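Local coordinates for protein cytosolic malate dehydrogenase (Trichomonas vaginalis, PDB 4UUO) that probably catalyses the NAD-dependent interconversion of L-malate and oxaloacetate, as a cytosolic malate dehydrogenase of the LDH/MDH superfamily, at residues D157-F169 and K210-I224. Sequence-based numbering, arbitrary orientation.
Sequences DHNRMVGALAAKF and KLPKEYLEGEFAQMI
Helix 157-169 and the start of helix 213-235 cross at 130°, with axes 10.6 Å apart at closest approach; D157 lies near I224 at one end, and at the other F169 packs against K210 and L211 of the loop leading into the second helix. The F220 ring, carried across with CG anti to the backbone N (chi1 171°), meets M161 and L165 at about a right angle, CZ 3.9 Å from M161 CG and CE1 4.0 Å from L165 CD2. Within its own helix, CG1 of I224 lies over one face of that ring, toward the rim, while CD1 of I224 packs 3.7 Å from M161 CG. A164 CB touches both F220 CE1 and M223 CE. Further along, L211 CG approaches F169 CZ obliquely (4.0 Å), and K210 CB sits at that ring's edge. K168 CD and CE lie alongside the phenol end of Y215, near OH and CZ, the two side chains running in opposing senses. At the D157 end the link is polar: a water lies 2.6 Å from I224 O and 3.0 Å from D157 OD1, and the same carboxylate oxygen takes a salt bridge from R160 NH1, which meets it from above the carboxylate plane. P191 and I181 extend the apolar layer around M161. This helix pair belongs to the alpha/beta C-terminal domain of the LDH/MDH fold; its polar end adjoins the predicted active site, where R160 probably binds substrate and the D157 side chain lies about 6 Å from that of H185, the predicted proton acceptor.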
loop_
_atom_site.group_PDB
_atom_site.type_symbol
_atom_site.label_atom_id
_atom_site.label_comp_id
_atom_site.label_asym_id
_atom_site.label_seq_id
_atom_site.Cartn_x
_atom_site.Cartn_y
_atom_site.Cartn_z
ATOM N N ASP A 157 -7.596 -1.726 -16.170
ATOM C CA ASP A 157 -7.559 -2.516 -17.400
ATOM C C ASP A 157 -6.496 -1.984 -18.374
ATOM O O ASP A 157 -5.896 -2.751 -19.130
ATOM C CB ASP A 157 -8.935 -2.532 -18.071
ATOM C CG ASP A 157 -9.913 -3.464 -17.379
ATOM O OD1 ASP A 157 -9.455 -4.433 -16.736
ATOM O OD2 ASP A 157 -11.137 -3.232 -17.482
ATOM N N HIS A 158 -6.268 -0.672 -18.352
ATOM C CA HIS A 158 -5.204 -0.065 -19.141
ATOM C C HIS A 158 -3.837 -0.635 -18.741
ATOM O O HIS A 158 -3.083 -1.130 -19.591
ATOM C CB HIS A 158 -5.218 1.460 -18.975
ATOM C CG HIS A 158 -4.161 2.162 -19.768
ATOM N ND1 HIS A 158 -4.392 2.675 -21.028
ATOM C CD2 HIS A 158 -2.861 2.420 -19.491
ATOM C CE1 HIS A 158 -3.284 3.229 -21.486
ATOM N NE2 HIS A 158 -2.338 3.085 -20.575
ATOM N N ASN A 159 -3.524 -0.573 -17.445
ATOM C CA ASN A 159 -2.249 -1.084 -16.937
ATOM C C ASN A 159 -2.167 -2.605 -17.014
ATOM O O ASN A 159 -1.085 -3.163 -17.177
ATOM C CB ASN A 159 -2.012 -0.635 -15.493
ATOM C CG ASN A 159 -1.913 0.874 -15.357
ATOM O OD1 ASN A 159 -1.712 1.586 -16.342
ATOM N ND2 ASN A 159 -2.052 1.369 -14.132
ATOM N N ARG A 160 -3.309 -3.271 -16.887
ATOM C CA ARG A 160 -3.370 -4.718 -17.071
ATOM C C ARG A 160 -2.929 -5.096 -18.491
ATOM O O ARG A 160 -2.364 -6.168 -18.706
ATOM C CB ARG A 160 -4.784 -5.244 -16.777
ATOM C CG ARG A 160 -5.102 -5.393 -15.289
ATOM C CD ARG A 160 -6.602 -5.527 -15.027
ATOM N NE ARG A 160 -6.903 -5.902 -13.646
ATOM C CZ ARG A 160 -8.122 -5.887 -13.115
ATOM N NH1 ARG A 160 -9.160 -5.505 -13.845
ATOM N NH2 ARG A 160 -8.306 -6.241 -11.848
ATOM N N MET A 161 -3.179 -4.206 -19.449
ATOM C CA MET A 161 -2.726 -4.393 -20.825
ATOM C C MET A 161 -1.227 -4.146 -20.956
ATOM O O MET A 161 -0.510 -4.941 -21.556
ATOM C CB MET A 161 -3.486 -3.468 -21.778
ATOM C CG MET A 161 -4.939 -3.855 -22.004
ATOM S SD MET A 161 -5.804 -2.689 -23.074
ATOM C CE MET A 161 -4.847 -2.793 -24.569
ATOM N N VAL A 162 -0.763 -3.029 -20.407
ATOM C CA VAL A 162 0.662 -2.717 -20.398
ATOM C C VAL A 162 1.460 -3.841 -19.737
ATOM O O VAL A 162 2.425 -4.344 -20.305
ATOM C CB VAL A 162 0.935 -1.389 -19.668
ATOM C CG1 VAL A 162 2.407 -1.250 -19.339
ATOM C CG2 VAL A 162 0.448 -0.220 -20.504
ATOM N N GLY A 163 1.036 -4.239 -18.542
ATOM C CA GLY A 163 1.677 -5.323 -17.820
ATOM C C GLY A 163 1.709 -6.639 -18.577
ATOM O O GLY A 163 2.730 -7.327 -18.595
ATOM N N ALA A 164 0.591 -6.989 -19.208
ATOM C CA ALA A 164 0.481 -8.250 -19.940
ATOM C C ALA A 164 1.332 -8.252 -21.213
ATOM O O ALA A 164 1.936 -9.271 -21.559
ATOM C CB ALA A 164 -0.975 -8.538 -20.277
ATOM N N LEU A 165 1.369 -7.115 -21.905
ATOM C CA LEU A 165 2.174 -6.972 -23.115
ATOM C C LEU A 165 3.654 -6.871 -22.773
ATOM O O LEU A 165 4.518 -7.271 -23.558
ATOM C CB LEU A 165 1.743 -5.742 -23.913
ATOM C CG LEU A 165 0.428 -5.835 -24.679
ATOM C CD1 LEU A 165 0.123 -4.507 -25.351
ATOM C CD2 LEU A 165 0.496 -6.960 -25.699
ATOM N N ALA A 166 3.943 -6.313 -21.602
ATOM C CA ALA A 166 5.315 -6.220 -21.132
ATOM C C ALA A 166 5.888 -7.621 -20.988
ATOM O O ALA A 166 6.965 -7.921 -21.499
ATOM C CB ALA A 166 5.381 -5.473 -19.809
ATOM N N ALA A 167 5.130 -8.479 -20.309
ATOM C CA ALA A 167 5.558 -9.839 -19.996
ATOM C C ALA A 167 5.602 -10.742 -21.229
ATOM O O ALA A 167 6.429 -11.650 -21.301
ATOM C CB ALA A 167 4.645 -10.434 -18.943
ATOM N N LYS A 168 4.708 -10.498 -22.184
ATOM C CA LYS A 168 4.673 -11.263 -23.430
ATOM C C LYS A 168 5.937 -11.025 -24.250
ATOM O O LYS A 168 6.534 -11.969 -24.766
ATOM C CB LYS A 168 3.436 -10.894 -24.255
ATOM C CG LYS A 168 3.119 -11.848 -25.405
ATOM C CD LYS A 168 2.404 -13.100 -24.910
ATOM C CE LYS A 168 1.870 -13.936 -26.061
ATOM N NZ LYS A 168 2.957 -14.386 -26.973
ATOM N N PHE A 169 6.340 -9.762 -24.366
ATOM C CA PHE A 169 7.534 -9.397 -25.130
ATOM C C PHE A 169 8.813 -9.515 -24.296
ATOM O O PHE A 169 9.915 -9.338 -24.812
ATOM C CB PHE A 169 7.409 -7.973 -25.681
ATOM C CG PHE A 169 6.390 -7.825 -26.783
ATOM C CD1 PHE A 169 6.754 -7.995 -28.111
ATOM C CD2 PHE A 169 5.072 -7.502 -26.493
ATOM C CE1 PHE A 169 5.820 -7.854 -29.126
ATOM C CE2 PHE A 169 4.136 -7.361 -27.503
ATOM C CZ PHE A 169 4.511 -7.536 -28.820
ATOM N N LYS A 210 3.290 -7.815 -34.731
ATOM C CA LYS A 210 4.262 -8.692 -34.081
ATOM C C LYS A 210 3.544 -9.843 -33.372
ATOM O O LYS A 210 4.105 -10.929 -33.196
ATOM C CB LYS A 210 5.125 -7.909 -33.089
ATOM C CG LYS A 210 6.362 -7.276 -33.695
ATOM C CD LYS A 210 7.391 -8.341 -34.061
ATOM C CE LYS A 210 8.688 -7.734 -34.586
ATOM N NZ LYS A 210 9.652 -8.782 -35.028
ATOM N N LEU A 211 2.304 -9.588 -32.959
ATOM C CA LEU A 211 1.439 -10.621 -32.393
ATOM C C LEU A 211 0.202 -10.820 -33.272
ATOM O O LEU A 211 -0.253 -9.880 -33.927
ATOM C CB LEU A 211 1.023 -10.260 -30.963
ATOM C CG LEU A 211 2.069 -10.464 -29.865
ATOM C CD1 LEU A 211 1.452 -10.217 -28.493
ATOM C CD2 LEU A 211 2.677 -11.859 -29.949
ATOM N N PRO A 212 -0.340 -12.051 -33.292
ATOM C CA PRO A 212 -1.493 -12.407 -34.131
ATOM C C PRO A 212 -2.759 -11.607 -33.817
ATOM O O PRO A 212 -2.997 -11.239 -32.664
ATOM C CB PRO A 212 -1.708 -13.892 -33.816
ATOM C CG PRO A 212 -0.396 -14.370 -33.321
ATOM C CD PRO A 212 0.179 -13.220 -32.559
ATOM N N LYS A 213 -3.563 -11.357 -34.845
ATOM C CA LYS A 213 -4.806 -10.611 -34.696
ATOM C C LYS A 213 -5.821 -11.402 -33.877
ATOM O O LYS A 213 -6.599 -10.826 -33.120
ATOM C CB LYS A 213 -5.379 -10.257 -36.073
ATOM C CG LYS A 213 -6.588 -9.329 -36.055
ATOM C CD LYS A 213 -6.958 -8.877 -37.468
ATOM C CE LYS A 213 -8.328 -8.205 -37.515
ATOM N NZ LYS A 213 -8.441 -7.025 -36.607
ATOM N N GLU A 214 -5.805 -12.724 -34.020
ATOM C CA GLU A 214 -6.711 -13.582 -33.262
ATOM C C GLU A 214 -6.378 -13.543 -31.776
ATOM O O GLU A 214 -7.264 -13.628 -30.926
ATOM C CB GLU A 214 -6.651 -15.023 -33.771
ATOM C CG GLU A 214 -7.560 -15.983 -33.013
ATOM C CD GLU A 214 -7.430 -17.416 -33.491
ATOM O OE1 GLU A 214 -6.673 -17.658 -34.454
ATOM O OE2 GLU A 214 -8.086 -18.300 -32.899
ATOM N N TYR A 215 -5.092 -13.415 -31.472
ATOM C CA TYR A 215 -4.639 -13.333 -30.090
ATOM C C TYR A 215 -5.049 -12.007 -29.455
ATOM O O TYR A 215 -5.843 -11.984 -28.519
ATOM C CB TYR A 215 -3.120 -13.509 -30.008
ATOM C CG TYR A 215 -2.563 -13.328 -28.618
ATOM C CD1 TYR A 215 -2.939 -14.176 -27.583
ATOM C CD2 TYR A 215 -1.660 -12.311 -28.336
ATOM C CE1 TYR A 215 -2.436 -14.014 -26.303
ATOM C CE2 TYR A 215 -1.149 -12.142 -27.060
ATOM C CZ TYR A 215 -1.540 -12.996 -26.049
ATOM O OH TYR A 215 -1.033 -12.832 -24.779
ATOM N N LEU A 216 -4.504 -10.913 -29.986
ATOM C CA LEU A 216 -4.721 -9.572 -29.448
ATOM C C LEU A 216 -6.199 -9.211 -29.348
ATOM O O LEU A 216 -6.640 -8.581 -28.383
ATOM C CB LEU A 216 -3.990 -8.539 -30.311
ATOM C CG LEU A 216 -2.468 -8.694 -30.335
ATOM C CD1 LEU A 216 -1.809 -7.580 -31.131
ATOM C CD2 LEU A 216 -1.923 -8.738 -28.916
ATOM N N GLU A 217 -6.960 -9.627 -30.354
ATOM C CA GLU A 217 -8.375 -9.304 -30.431
ATOM C C GLU A 217 -9.231 -10.539 -30.193
ATOM O O GLU A 217 -10.285 -10.705 -30.804
ATOM C CB GLU A 217 -8.699 -8.679 -31.787
ATOM C CG GLU A 217 -7.841 -7.466 -32.120
ATOM C CD GLU A 217 -8.167 -6.873 -33.476
ATOM O OE1 GLU A 217 -8.804 -7.566 -34.302
ATOM O OE2 GLU A 217 -7.783 -5.707 -33.713
ATOM N N GLY A 218 -8.767 -11.405 -29.302
ATOM C CA GLY A 218 -9.504 -12.600 -28.941
ATOM C C GLY A 218 -9.113 -13.068 -27.556
ATOM O O GLY A 218 -9.703 -12.646 -26.564
ATOM N N GLU A 219 -8.106 -13.937 -27.498
ATOM C CA GLU A 219 -7.591 -14.459 -26.236
ATOM C C GLU A 219 -7.092 -13.342 -25.321
ATOM O O GLU A 219 -7.437 -13.301 -24.137
ATOM C CB GLU A 219 -6.463 -15.464 -26.497
ATOM C CG GLU A 219 -5.771 -15.975 -25.236
ATOM C CD GLU A 219 -4.588 -16.882 -25.537
ATOM O OE1 GLU A 219 -4.444 -17.313 -26.703
ATOM O OE2 GLU A 219 -3.801 -17.161 -24.607
ATOM N N PHE A 220 -6.279 -12.443 -25.873
ATOM C CA PHE A 220 -5.744 -11.317 -25.113
ATOM C C PHE A 220 -6.858 -10.416 -24.593
ATOM O O PHE A 220 -6.892 -10.067 -23.410
ATOM C CB PHE A 220 -4.774 -10.502 -25.972
ATOM C CG PHE A 220 -4.337 -9.217 -25.334
ATOM C CD1 PHE A 220 -3.254 -9.191 -24.469
ATOM C CD2 PHE A 220 -5.008 -8.031 -25.599
ATOM C CE1 PHE A 220 -2.848 -8.012 -23.877
ATOM C CE2 PHE A 220 -4.612 -6.851 -25.007
ATOM C CZ PHE A 220 -3.525 -6.840 -24.146
ATOM N N ALA A 221 -7.757 -10.035 -25.498
ATOM C CA ALA A 221 -8.891 -9.187 -25.160
ATOM C C ALA A 221 -9.737 -9.816 -24.059
ATOM O O ALA A 221 -10.185 -9.130 -23.136
ATOM C CB ALA A 221 -9.736 -8.930 -26.396
ATOM N N GLN A 222 -9.943 -11.126 -24.163
ATOM C CA GLN A 222 -10.808 -11.849 -23.241
ATOM C C GLN A 222 -10.146 -12.006 -21.876
ATOM O O GLN A 222 -10.822 -12.120 -20.849
ATOM C CB GLN A 222 -11.174 -13.220 -23.814
ATOM C CG GLN A 222 -12.467 -13.786 -23.260
ATOM C CD GLN A 222 -13.639 -12.833 -23.440
ATOM O OE1 GLN A 222 -13.760 -12.165 -24.470
ATOM N NE2 GLN A 222 -14.505 -12.761 -22.432
ATOM N N MET A 223 -8.818 -12.008 -21.873
ATOM C CA MET A 223 -8.064 -12.063 -20.631
ATOM C C MET A 223 -8.176 -10.739 -19.882
ATOM O O MET A 223 -8.284 -10.715 -18.654
ATOM C CB MET A 223 -6.600 -12.408 -20.910
ATOM C CG MET A 223 -5.668 -12.199 -19.729
ATOM S SD MET A 223 -4.823 -10.613 -19.808
ATOM C CE MET A 223 -3.717 -10.760 -18.405
ATOM N N ILE A 224 -8.146 -9.642 -20.632
ATOM C CA ILE A 224 -8.290 -8.313 -20.055
ATOM C C ILE A 224 -9.659 -8.178 -19.418
ATOM O O ILE A 224 -9.790 -7.762 -18.269
ATOM C CB ILE A 224 -8.106 -7.214 -21.114
ATOM C CG1 ILE A 224 -6.690 -7.274 -21.691
ATOM C CG2 ILE A 224 -8.395 -5.846 -20.518
ATOM C CD1 ILE A 224 -5.604 -7.178 -20.639
HETATM O O HOH W 1 -10.934 -6.944 -16.062
#